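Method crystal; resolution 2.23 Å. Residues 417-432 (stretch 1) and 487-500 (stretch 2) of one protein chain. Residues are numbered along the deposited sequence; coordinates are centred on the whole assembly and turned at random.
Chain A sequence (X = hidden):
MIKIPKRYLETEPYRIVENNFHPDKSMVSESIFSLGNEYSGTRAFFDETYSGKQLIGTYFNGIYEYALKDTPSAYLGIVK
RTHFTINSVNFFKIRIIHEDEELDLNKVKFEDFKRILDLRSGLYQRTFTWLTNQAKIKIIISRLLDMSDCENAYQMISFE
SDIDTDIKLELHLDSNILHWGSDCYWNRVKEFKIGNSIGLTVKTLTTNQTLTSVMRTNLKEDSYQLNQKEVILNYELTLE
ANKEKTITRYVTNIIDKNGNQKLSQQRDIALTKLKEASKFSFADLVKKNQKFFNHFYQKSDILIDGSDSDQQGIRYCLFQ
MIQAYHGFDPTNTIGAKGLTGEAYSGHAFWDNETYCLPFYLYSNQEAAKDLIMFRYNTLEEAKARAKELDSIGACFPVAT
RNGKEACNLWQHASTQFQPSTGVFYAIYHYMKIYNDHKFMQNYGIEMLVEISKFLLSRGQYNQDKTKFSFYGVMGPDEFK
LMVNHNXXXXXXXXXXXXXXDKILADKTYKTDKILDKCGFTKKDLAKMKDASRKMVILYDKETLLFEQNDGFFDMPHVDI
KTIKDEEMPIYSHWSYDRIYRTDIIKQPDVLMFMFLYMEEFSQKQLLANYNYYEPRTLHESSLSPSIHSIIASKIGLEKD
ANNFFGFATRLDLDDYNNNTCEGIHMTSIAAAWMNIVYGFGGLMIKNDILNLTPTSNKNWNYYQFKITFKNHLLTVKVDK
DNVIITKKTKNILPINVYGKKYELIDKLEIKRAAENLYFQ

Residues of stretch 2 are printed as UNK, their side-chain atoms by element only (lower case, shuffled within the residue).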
ATOM      1  N   PHE A 417     -16.618  -2.864   6.833  1.00 28.58           N
ATOM      2  CA  PHE A 417     -17.204  -3.129   8.174  1.00 28.85           C
ATOM      3  C   PHE A 417     -18.127  -4.344   8.107  1.00 28.21           C
ATOM      4  O   PHE A 417     -18.780  -4.644   9.124  1.00 28.43           O
ATOM      5  CB  PHE A 417     -17.783  -1.823   8.728  1.00 29.50           C
ATOM      6  CG  PHE A 417     -16.772  -0.709   8.633  1.00 29.93           C
ATOM      7  CD1 PHE A 417     -15.479  -0.891   9.087  1.00 30.46           C
ATOM      8  CD2 PHE A 417     -17.077   0.482   8.006  1.00 30.71           C
ATOM      9  CE1 PHE A 417     -14.528   0.116   8.959  1.00 30.76           C
ATOM     10  CE2 PHE A 417     -16.133   1.490   7.883  1.00 30.58           C
ATOM     11  CZ  PHE A 417     -14.859   1.304   8.352  1.00 30.45           C
ATOM     12  N   GLN A 418     -18.109  -5.076   6.987  1.00 27.98           N
ATOM     13  CA  GLN A 418     -18.883  -6.336   6.832  1.00 27.96           C
ATOM     14  C   GLN A 418     -18.560  -7.301   7.967  1.00 27.75           C
ATOM     15  O   GLN A 418     -19.430  -8.071   8.333  1.00 29.11           O
ATOM     16  CB  GLN A 418     -18.687  -6.997   5.451  1.00 27.89           C
ATOM     17  CG  GLN A 418     -17.256  -7.393   5.099  1.00 27.50           C
ATOM     18  CD  GLN A 418     -17.013  -7.456   3.604  1.00 27.22           C
ATOM     19  OE1 GLN A 418     -17.499  -6.626   2.838  1.00 27.09           O
ATOM     20  NE2 GLN A 418     -16.264  -8.452   3.178  1.00 26.08           N
ATOM     21  N   PRO A 419     -17.365  -7.353   8.599  1.00 28.02           N
ATOM     22  CA  PRO A 419     -17.194  -8.292   9.712  1.00 27.83           C
ATOM     23  C   PRO A 419     -18.036  -7.921  10.943  1.00 28.72           C
ATOM     24  O   PRO A 419     -18.560  -8.816  11.597  1.00 28.90           O
ATOM     25  CB  PRO A 419     -15.700  -8.236  10.038  1.00 27.93           C
ATOM     26  CG  PRO A 419     -15.044  -7.557   8.837  1.00 27.67           C
ATOM     27  CD  PRO A 419     -16.106  -6.660   8.249  1.00 27.77           C
ATOM     28  N   SER A 420     -18.154  -6.617  11.221  1.00 28.56           N
ATOM     29  CA  SER A 420     -18.902  -6.054  12.368  1.00 28.84           C
ATOM     30  C   SER A 420     -20.413  -6.239  12.152  1.00 28.78           C
ATOM     31  O   SER A 420     -21.054  -6.830  13.015  1.00 28.61           O
ATOM     32  CB  SER A 420     -18.529  -4.614  12.601  1.00 29.00           C
ATOM     33  OG  SER A 420     -17.181  -4.515  13.028  1.00 28.71           O
ATOM     34  N   THR A 421     -20.968  -5.838  11.014  1.00 28.90           N
ATOM     35  CA  THR A 421     -22.393  -6.134  10.704  1.00 29.36           C
ATOM     36  C   THR A 421     -22.573  -7.653  10.558  1.00 29.48           C
ATOM     37  O   THR A 421     -23.638  -8.146  10.909  1.00 30.26           O
ATOM     38  CB  THR A 421     -22.912  -5.310   9.526  1.00 29.34           C
ATOM     39  OG1 THR A 421     -22.160  -5.596   8.343  1.00 29.48           O
ATOM     40  CG2 THR A 421     -22.881  -3.834   9.844  1.00 29.31           C
ATOM     41  N   GLY A 422     -21.544  -8.385  10.144  1.00 29.31           N
ATOM     42  CA  GLY A 422     -21.604  -9.859  10.046  1.00 29.22           C
ATOM     43  C   GLY A 422     -21.818 -10.538  11.395  1.00 28.61           C
ATOM     44  O   GLY A 422     -22.630 -11.491  11.476  1.00 28.51           O
ATOM     45  N   VAL A 423     -21.123 -10.088  12.429  1.00 28.22           N
ATOM     46  CA  VAL A 423     -21.381 -10.560  13.824  1.00 28.78           C
ATOM     47  C   VAL A 423     -22.800 -10.140  14.231  1.00 29.25           C
ATOM     48  O   VAL A 423     -23.513 -10.990  14.755  1.00 29.67           O
ATOM     49  CB  VAL A 423     -20.284 -10.128  14.820  1.00 28.42           C
ATOM     50  CG1 VAL A 423     -20.569 -10.626  16.225  1.00 28.26           C
ATOM     51  CG2 VAL A 423     -18.910 -10.631  14.372  1.00 27.92           C
ATOM     52  N   PHE A 424     -23.243  -8.917  13.943  1.00 30.34           N
ATOM     53  CA  PHE A 424     -24.635  -8.498  14.250  1.00 30.89           C
ATOM     54  C   PHE A 424     -25.603  -9.508  13.607  1.00 31.57           C
ATOM     55  O   PHE A 424     -26.456 -10.087  14.324  1.00 32.51           O
ATOM     56  CB  PHE A 424     -24.939  -7.082  13.775  1.00 31.43           C
ATOM     57  CG  PHE A 424     -26.342  -6.974  13.235  1.00 31.94           C
ATOM     58  CD1 PHE A 424     -27.437  -7.184  14.064  1.00 32.57           C
ATOM     59  CD2 PHE A 424     -26.570  -6.704  11.900  1.00 31.75           C
ATOM     60  CE1 PHE A 424     -28.728  -7.163  13.556  1.00 32.80           C
ATOM     61  CE2 PHE A 424     -27.863  -6.666  11.395  1.00 32.39           C
ATOM     62  CZ  PHE A 424     -28.943  -6.895  12.223  1.00 32.28           C
ATOM     63  N   TYR A 425     -25.447  -9.770  12.306  1.00 30.65           N
ATOM     64  CA  TYR A 425     -26.351 -10.674  11.550  1.00 30.53           C
ATOM     65  C   TYR A 425     -26.317 -12.104  12.112  1.00 30.53           C
ATOM     66  O   TYR A 425     -27.366 -12.725  12.119  1.00 30.27           O
ATOM     67  CB  TYR A 425     -26.016 -10.685  10.061  1.00 29.48           C
ATOM     68  CG  TYR A 425     -27.033 -11.421   9.242  1.00 29.14           C
ATOM     69  CD1 TYR A 425     -28.186 -10.800   8.817  1.00 28.87           C
ATOM     70  CD2 TYR A 425     -26.848 -12.755   8.899  1.00 29.12           C
ATOM     71  CE1 TYR A 425     -29.128 -11.472   8.060  1.00 29.06           C
ATOM     72  CE2 TYR A 425     -27.785 -13.444   8.155  1.00 28.45           C
ATOM     73  CZ  TYR A 425     -28.931 -12.801   7.730  1.00 28.98           C
ATOM     74  OH  TYR A 425     -29.858 -13.462   6.970  1.00 28.93           O
ATOM     75  N   ALA A 426     -25.150 -12.637  12.477  1.00 30.52           N
ATOM     76  CA  ALA A 426     -25.030 -13.966  13.115  1.00 31.26           C
ATOM     77  C   ALA A 426     -25.862 -13.994  14.404  1.00 31.79           C
ATOM     78  O   ALA A 426     -26.626 -14.954  14.571  1.00 31.41           O
ATOM     79  CB  ALA A 426     -23.581 -14.321  13.381  1.00 31.41           C
ATOM     80  N   ILE A 427     -25.746 -12.976  15.272  1.00 32.45           N
ATOM     81  CA  ILE A 427     -26.527 -12.923  16.542  1.00 33.05           C
ATOM     82  C   ILE A 427     -28.012 -13.002  16.187  1.00 33.87           C
ATOM     83  O   ILE A 427     -28.707 -13.894  16.741  1.00 35.27           O
ATOM     84  CB  ILE A 427     -26.176 -11.676  17.364  1.00 33.55           C
ATOM     85  CG1 ILE A 427     -24.778 -11.775  17.978  1.00 33.49           C
ATOM     86  CG2 ILE A 427     -27.228 -11.401  18.426  1.00 33.91           C
ATOM     87  CD1 ILE A 427     -24.197 -10.426  18.367  1.00 34.13           C
ATOM     88  N   TYR A 428     -28.462 -12.128  15.283  1.00 33.44           N
ATOM     89  CA  TYR A 428     -29.844 -12.053  14.746  1.00 33.82           C
ATOM     90  C   TYR A 428     -30.285 -13.396  14.142  1.00 32.98           C
ATOM     91  O   TYR A 428     -31.376 -13.889  14.463  1.00 33.36           O
ATOM     92  CB  TYR A 428     -29.920 -10.930  13.717  1.00 35.10           C
ATOM     93  CG  TYR A 428     -31.147 -10.941  12.847  1.00 37.49           C
ATOM     94  CD1 TYR A 428     -32.372 -10.483  13.310  1.00 39.23           C
ATOM     95  CD2 TYR A 428     -31.078 -11.388  11.537  1.00 38.89           C
ATOM     96  CE1 TYR A 428     -33.501 -10.496  12.502  1.00 39.82           C
ATOM     97  CE2 TYR A 428     -32.192 -11.391  10.713  1.00 39.86           C
ATOM     98  CZ  TYR A 428     -33.408 -10.948  11.198  1.00 40.36           C
ATOM     99  OH  TYR A 428     -34.479 -10.961  10.344  1.00 44.06           O
ATOM    100  N   HIS A 429     -29.466 -13.999  13.283  1.00 31.55           N
ATOM    101  CA  HIS A 429     -29.790 -15.281  12.608  1.00 30.60           C
ATOM    102  C   HIS A 429     -29.924 -16.383  13.667  1.00 30.39           C
ATOM    103  O   HIS A 429     -30.882 -17.173  13.612  1.00 29.52           O
ATOM    104  CB  HIS A 429     -28.752 -15.579  11.513  1.00 29.81           C
ATOM    105  CG  HIS A 429     -29.247 -16.480  10.436  1.00 29.20           C
ATOM    106  ND1 HIS A 429     -28.437 -16.890   9.395  1.00 29.01           N
ATOM    107  CD2 HIS A 429     -30.429 -17.101  10.275  1.00 29.30           C
ATOM    108  CE1 HIS A 429     -29.131 -17.700   8.612  1.00 29.73           C
ATOM    109  NE2 HIS A 429     -30.357 -17.856   9.133  1.00 29.39           N
ATOM    110  N   TYR A 430     -29.018 -16.386  14.638  1.00 30.72           N
ATOM    111  CA  TYR A 430     -28.976 -17.372  15.739  1.00 31.04           C
ATOM    112  C   TYR A 430     -30.274 -17.293  16.560  1.00 32.53           C
ATOM    113  O   TYR A 430     -30.890 -18.346  16.873  1.00 31.65           O
ATOM    114  CB  TYR A 430     -27.772 -17.100  16.637  1.00 30.63           C
ATOM    115  CG  TYR A 430     -27.717 -18.033  17.812  1.00 30.71           C
ATOM    116  CD1 TYR A 430     -27.500 -19.380  17.602  1.00 30.38           C
ATOM    117  CD2 TYR A 430     -27.920 -17.592  19.112  1.00 30.60           C
ATOM    118  CE1 TYR A 430     -27.464 -20.278  18.656  1.00 30.45           C
ATOM    119  CE2 TYR A 430     -27.877 -18.476  20.179  1.00 30.83           C
ATOM    120  CZ  TYR A 430     -27.665 -19.827  19.945  1.00 30.75           C
ATOM    121  OH  TYR A 430     -27.627 -20.741  20.948  1.00 30.60           O
ATOM    122  N   MET A 431     -30.656 -16.068  16.934  1.00 33.78           N
ATOM    123  CA  MET A 431     -31.866 -15.810  17.748  1.00 35.56           C
ATOM    124  C   MET A 431     -33.089 -16.179  16.898  1.00 36.76           C
ATOM    125  O   MET A 431     -34.064 -16.694  17.464  1.00 36.62           O
ATOM    126  CB  MET A 431     -31.930 -14.347  18.205  1.00 35.38           C
ATOM    127  CG  MET A 431     -30.810 -13.991  19.176  1.00 35.42           C
ATOM    128  SD  MET A 431     -30.899 -14.927  20.748  1.00 36.45           S
ATOM    129  CE  MET A 431     -32.449 -14.285  21.381  1.00 35.81           C
ATOM    130  N   LYS A 432     -33.017 -15.981  15.583  1.00 37.01           N
ATOM    131  CA  LYS A 432     -34.158 -16.269  14.691  1.00 39.34           C
ATOM    132  C   LYS A 432     -34.389 -17.788  14.620  1.00 38.47           C
ATOM    133  O   LYS A 432     -35.537 -18.186  14.500  1.00 38.01           O
ATOM    134  CB  LYS A 432     -33.922 -15.653  13.313  1.00 41.61           C
ATOM    135  CG  LYS A 432     -35.057 -15.885  12.330  1.00 44.54           C
ATOM    136  CD  LYS A 432     -34.626 -15.773  10.895  1.00 47.99           C
ATOM    137  CE  LYS A 432     -34.974 -14.452  10.239  1.00 51.55           C
ATOM    138  NZ  LYS A 432     -34.610 -14.487   8.797  1.00 54.26           N
ATOM    139  N   UNK A 487     -24.529   0.799  -0.107  1.00 28.50           N
ATOM    140  CA  UNK A 487     -25.866   0.411   0.398  1.00 28.54           C
ATOM    141  C   UNK A 487     -25.728  -0.789   1.324  1.00 27.57           C
ATOM    142  O   UNK A 487     -26.347  -0.765   2.371  1.00 27.24           O
ATOM    143  c   UNK A 487     -28.237  -0.143  -0.254  1.00 29.90           C
ATOM    144  c   UNK A 487     -26.848   0.200  -0.751  1.00 29.57           C
ATOM    145  o   UNK A 487     -26.812   1.450  -1.447  1.00 30.12           O
ATOM    146  N   UNK A 488     -24.881  -1.767   1.000  1.00 26.98           N
ATOM    147  CA  UNK A 488     -24.666  -2.907   1.916  1.00 26.67           C
ATOM    148  C   UNK A 488     -24.270  -2.380   3.304  1.00 26.41           C
ATOM    149  O   UNK A 488     -24.885  -2.771   4.319  1.00 26.04           O
ATOM    150  o   UNK A 488     -23.311  -8.399   4.811  1.00 25.57           O
ATOM    151  c   UNK A 488     -22.557  -6.175   4.260  1.00 25.83           C
ATOM    152  c   UNK A 488     -23.463  -5.075   2.304  1.00 26.05           C
ATOM    153  c   UNK A 488     -24.163  -7.310   2.894  1.00 26.17           C
ATOM    154  c   UNK A 488     -22.653  -5.065   3.426  1.00 25.74           C
ATOM    155  c   UNK A 488     -23.590  -3.870   1.415  1.00 26.63           C
ATOM    156  c   UNK A 488     -24.244  -6.195   2.069  1.00 25.96           C
ATOM    157  c   UNK A 488     -23.316  -7.306   3.991  1.00 25.88           C
ATOM    158  N   UNK A 489     -23.250  -1.526   3.362  1.00 26.07           N
ATOM    159  CA  UNK A 489     -22.731  -0.960   4.637  1.00 26.51           C
ATOM    160  C   UNK A 489     -23.868  -0.248   5.405  1.00 27.34           C
ATOM    161  O   UNK A 489     -24.074  -0.544   6.612  1.00 27.72           O
ATOM    162  c   UNK A 489     -21.528  -0.054   4.345  1.00 26.44           C
ATOM    163  o   UNK A 489     -20.523  -0.803   3.652  1.00 25.66           O
ATOM    164  c   UNK A 489     -20.958   0.580   5.593  1.00 26.50           C
ATOM    165  N   UNK A 490     -24.604   0.648   4.738  1.00 27.57           N
ATOM    166  CA  UNK A 490     -25.608   1.518   5.401  1.00 28.05           C
ATOM    167  C   UNK A 490     -26.806   0.657   5.811  1.00 28.51           C
ATOM    168  O   UNK A 490     -27.280   0.803   6.956  1.00 28.38           O
ATOM    169  n   UNK A 490     -25.234   4.878   3.847  1.00 27.72           N
ATOM    170  o   UNK A 490     -23.752   3.381   4.616  1.00 26.31           O
ATOM    171  c   UNK A 490     -26.023   2.695   4.516  1.00 27.77           C
ATOM    172  c   UNK A 490     -24.901   3.693   4.339  1.00 27.50           C
ATOM    173  N   UNK A 491     -27.255  -0.204   4.901  1.00 28.33           N
ATOM    174  CA  UNK A 491     -28.417  -1.092   5.111  1.00 29.15           C
ATOM    175  C   UNK A 491     -28.136  -1.970   6.331  1.00 29.37           C
ATOM    176  O   UNK A 491     -28.947  -1.966   7.283  1.00 29.46           O
ATOM    177  c   UNK A 491     -29.950  -2.742   3.901  1.00 29.45           C
ATOM    178  c   UNK A 491     -32.261  -4.291   3.930  1.00 30.30           C
ATOM    179  c   UNK A 491     -32.296  -3.011   3.430  1.00 30.43           C
ATOM    180  c   UNK A 491     -31.091  -4.789   4.435  1.00 29.67           C
ATOM    181  c   UNK A 491     -29.931  -4.033   4.396  1.00 29.54           C
ATOM    182  c   UNK A 491     -31.145  -2.241   3.418  1.00 29.94           C
ATOM    183  c   UNK A 491     -28.694  -1.915   3.853  1.00 29.07           C
ATOM    184  N   UNK A 492     -27.008  -2.680   6.323  1.00 28.87           N
ATOM    185  CA  UNK A 492     -26.674  -3.627   7.418  1.00 29.56           C
ATOM    186  C   UNK A 492     -26.484  -2.872   8.753  1.00 31.00           C
ATOM    187  O   UNK A 492     -26.849  -3.454   9.789  1.00 31.16           O
ATOM    188  c   UNK A 492     -26.209  -7.625   7.335  1.00 28.07           C
ATOM    189  s   UNK A 492     -26.978  -6.526   6.146  1.00 28.24           S
ATOM    190  c   UNK A 492     -25.422  -4.436   7.073  1.00 28.60           C
ATOM    191  c   UNK A 492     -25.620  -5.365   5.896  1.00 28.41           C
ATOM    192  N   UNK A 493     -25.900  -1.661   8.740  1.00 31.39           N
ATOM    193  CA  UNK A 493     -25.717  -0.801   9.930  1.00 32.15           C
ATOM    194  C   UNK A 493     -27.092  -0.410  10.494  1.00 33.70           C
ATOM    195  O   UNK A 493     -27.324  -0.538  11.723  1.00 34.13           O
ATOM    196  c   UNK A 493     -24.907   0.423   9.572  1.00 31.85           C
ATOM    197  N   UNK A 494     -27.977   0.076   9.626  1.00 35.10           N
ATOM    198  CA  UNK A 494     -29.374   0.428   9.989  1.00 35.81           C
ATOM    199  C   UNK A 494     -30.062  -0.812  10.575  1.00 35.42           C
ATOM    200  O   UNK A 494     -30.710  -0.660  11.632  1.00 35.56           O
ATOM    201  c   UNK A 494     -30.109   0.996   8.783  1.00 37.37           C
ATOM    202  c   UNK A 494     -32.234   2.148   7.908  1.00 40.57           C
ATOM    203  c   UNK A 494     -33.618   2.621   8.312  1.00 42.35           C
ATOM    204  c   UNK A 494     -31.492   1.543   9.093  1.00 39.91           C
ATOM    205  n   UNK A 494     -34.127   3.650   7.376  1.00 43.67           N
ATOM    206  N   UNK A 495     -29.851  -2.003   9.996  1.00 34.68           N
ATOM    207  CA  UNK A 495     -30.426  -3.259  10.548  1.00 35.24           C
ATOM    208  C   UNK A 495     -29.846  -3.529  11.940  1.00 35.35           C
ATOM    209  O   UNK A 495     -30.597  -3.993  12.806  1.00 36.08           O
ATOM    210  c   UNK A 495     -30.198  -4.464   9.635  1.00 35.77           C
ATOM    211  n   UNK A 495     -34.788  -5.338   7.851  1.00 38.76           N
ATOM    212  c   UNK A 495     -33.335  -5.294   7.569  1.00 37.56           C
ATOM    213  c   UNK A 495     -31.097  -4.528   8.411  1.00 36.22           C
ATOM    214  c   UNK A 495     -32.558  -4.765   8.748  1.00 37.37           C
ATOM    215  N   UNK A 496     -28.563  -3.275  12.157  1.00 35.13           N
ATOM    216  CA  UNK A 496     -27.944  -3.432  13.495  1.00 35.80           C
ATOM    217  C   UNK A 496     -28.648  -2.499  14.496  1.00 36.61           C
ATOM    218  O   UNK A 496     -29.053  -2.969  15.576  1.00 36.79           O
ATOM    219  s   UNK A 496     -25.678  -3.653  15.030  1.00 35.68           S
ATOM    220  c   UNK A 496     -26.457  -3.127  13.481  1.00 35.39           C
ATOM    221  N   UNK A 497     -28.843  -1.233  14.128  1.00 36.57           N
ATOM    222  CA  UNK A 497     -29.413  -0.199  15.028  1.00 36.64           C
ATOM    223  C   UNK A 497     -30.829  -0.608  15.430  1.00 37.27           C
ATOM    224  O   UNK A 497     -31.148  -0.526  16.619  1.00 37.18           O
ATOM    225  c   UNK A 497     -25.518   2.801  13.609  1.00 35.83           C
ATOM    226  c   UNK A 497     -29.411   1.181  14.366  1.00 36.15           C
ATOM    227  c   UNK A 497     -26.956   1.364  14.863  1.00 34.71           C
ATOM    228  c   UNK A 497     -26.593   3.188  12.835  1.00 36.07           C
ATOM    229  c   UNK A 497     -25.698   1.873  14.606  1.00 35.43           C
ATOM    230  c   UNK A 497     -27.852   2.673  13.090  1.00 35.55           C
ATOM    231  c   UNK A 497     -28.040   1.748  14.102  1.00 35.42           C
ATOM    232  N   UNK A 498     -31.636  -1.047  14.463  1.00 38.03           N
ATOM    233  CA  UNK A 498     -33.063  -1.381  14.695  1.00 38.66           C
ATOM    234  C   UNK A 498     -33.159  -2.658  15.537  1.00 39.33           C
ATOM    235  O   UNK A 498     -34.015  -2.702  16.427  1.00 39.77           O
ATOM    236  c   UNK A 498     -33.805  -1.486  13.374  1.00 39.17           C
ATOM    237  n   UNK A 498     -35.229   0.681  10.819  1.00 39.65           N
ATOM    238  c   UNK A 498     -34.516  -0.336  11.284  1.00 39.98           C
ATOM    239  o   UNK A 498     -34.349  -1.379  10.653  1.00 39.76           O
ATOM    240  c   UNK A 498     -33.906  -0.153  12.650  1.00 39.43           C
ATOM    241  N   UNK A 499     -32.269  -3.635  15.354  1.00 38.66           N
ATOM    242  CA  UNK A 499     -32.295  -4.859  16.196  1.00 39.06           C
ATOM    243  C   UNK A 499     -31.968  -4.499  17.653  1.00 40.24           C
ATOM    244  O   UNK A 499     -32.652  -4.999  18.568  1.00 41.54           O
ATOM    245  c   UNK A 499     -32.794  -7.900  16.378  1.00 38.98           C
ATOM    246  c   UNK A 499     -31.543  -7.295  16.315  1.00 38.06           C
ATOM    247  c   UNK A 499     -32.974  -9.145  16.963  1.00 38.85           C
ATOM    248  o   UNK A 499     -32.028 -11.036  18.088  1.00 39.39           O
ATOM    249  c   UNK A 499     -30.629  -9.223  17.444  1.00 37.72           C
ATOM    250  c   UNK A 499     -31.882  -9.808  17.502  1.00 38.72           C
ATOM    251  c   UNK A 499     -30.471  -7.976  16.862  1.00 37.72           C
ATOM    252  c   UNK A 499     -31.355  -5.944  15.670  1.00 38.54           C
ATOM    253  N   UNK A 500     -30.938  -3.692  17.882  1.00 40.08           N
ATOM    254  CA  UNK A 500     -30.521  -3.350  19.260  1.00 41.79           C
ATOM    255  C   UNK A 500     -31.675  -2.608  19.936  1.00 43.64           C
ATOM    256  O   UNK A 500     -32.042  -2.985  21.050  1.00 42.91           O
ATOM    257  c   UNK A 500     -28.813  -2.002  20.625  1.00 41.03           C
ATOM    258  c   UNK A 500     -28.657  -3.168  21.587  1.00 40.80           C
ATOM    259  c   UNK A 500     -27.512  -1.223  20.536  1.00 41.17           C
ATOM    260  c   UNK A 500     -29.263  -2.481  19.248  1.00 41.07           C
TER
HETATM  261  O   HOH W   1     -17.696  -0.932   5.087  1.00 24.49           O
HETATM  262  O   HOH W   2     -21.953  -7.959   6.983  1.00 24.44           O

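Position 487 carries three side-chain atoms, a carbon bearing one oxygen and one carbon, and lies out of reach of stretch 1; this beta-branched hydroxyl residue is Thr 487. At position 488 one carbon leads into a six-carbon ring that bears an oxygen. The ring comes near Gln 418 and Thr 421, and its oxygen meets a water, so the residue is Tyr 488. Its CE1 lies 4.1 Å from Gln 418 CB, while Tyr 488 OH stands 2.6 Å from water 2, which also hydrogen-bonds to Thr 421 OG1 and donates to Gln 418 O.

Position 489 repeats the pattern of 487, one carbon carrying an oxygen and a carbon, and is Thr 489. Its OG1 accepts from water 1 at 3.2 Å, and that water accepts in turn from Phe 417 N at 2.8 Å. Position 490 has two carbons, the second carrying one oxygen and one nitrogen; its CA-to-CB bond points away from stretch 1, and the terminal amide identifies Asn 490. At 491 one carbon and a six-carbon ring without oxygen make Phe 491, which does not touch stretch 1.

Position 492 is an unbranched chain of two carbons, a sulfur and a carbon, approaching Thr 421, Phe 424 and Tyr 425. A thioether of this length is Met 492; its CB lies 3.6 Å from Thr 421 CB and its CE 4.0 Å from Tyr 425 CD1. The single carbon at 493 points away from stretch 1 and defines Ala 493, whose backbone N is 3.9 Å from Thr 421 CG2. Position 494, four carbons in a row ending in nitrogen, is Lys 494, directed away. The same atoms recur at 495, where CB lies 3.7 Å from Phe 424 CE2; this is Lys 495, whose end leads away from stretch 1 and is hydrogen-bonded elsewhere in the structure.

At 496 one carbon leads to one sulfur, which packs against Phe 424; this is Cys 496. Cys 496 SG is 3.7 Å from Phe 424 CB, and Cys 496 CA sits over the Phe 424 ring face, 3.6 Å from the centroid. Position 497, a carbon and a plain six-carbon ring, points away and is Phe 497. Position 498 has three carbons, the third bearing oxygen and nitrogen, and is the exposed Gln 498. At 499 a carbon and a six-carbon ring with an oxygen reach Phe 424, Ile 427, Tyr 428 and Met 431: Tyr 499. Its OH lies 3.3 Å from Met 431 CB. Four carbons forked at the second make position 500 Leu 500, which faces sideways without contact.

The two helices cross at 42°, with axes 9.6 Å apart at closest approach, and bury 613 Å². No direct hydrogen bond links them; packing is reciprocal. Phe 424 sits as a knob among Met 492, Lys 495, Cys 496 and Tyr 499, while Tyr 499 fills a hole lined by Phe 424, Ile 427, Tyr 428 and Met 431, receiving the edge of Tyr 428 on its ring face. Near the start of stretch 1, two waters bridge the stretches.

Stretch 2 487-500: TYTNFMAKKCFQYL
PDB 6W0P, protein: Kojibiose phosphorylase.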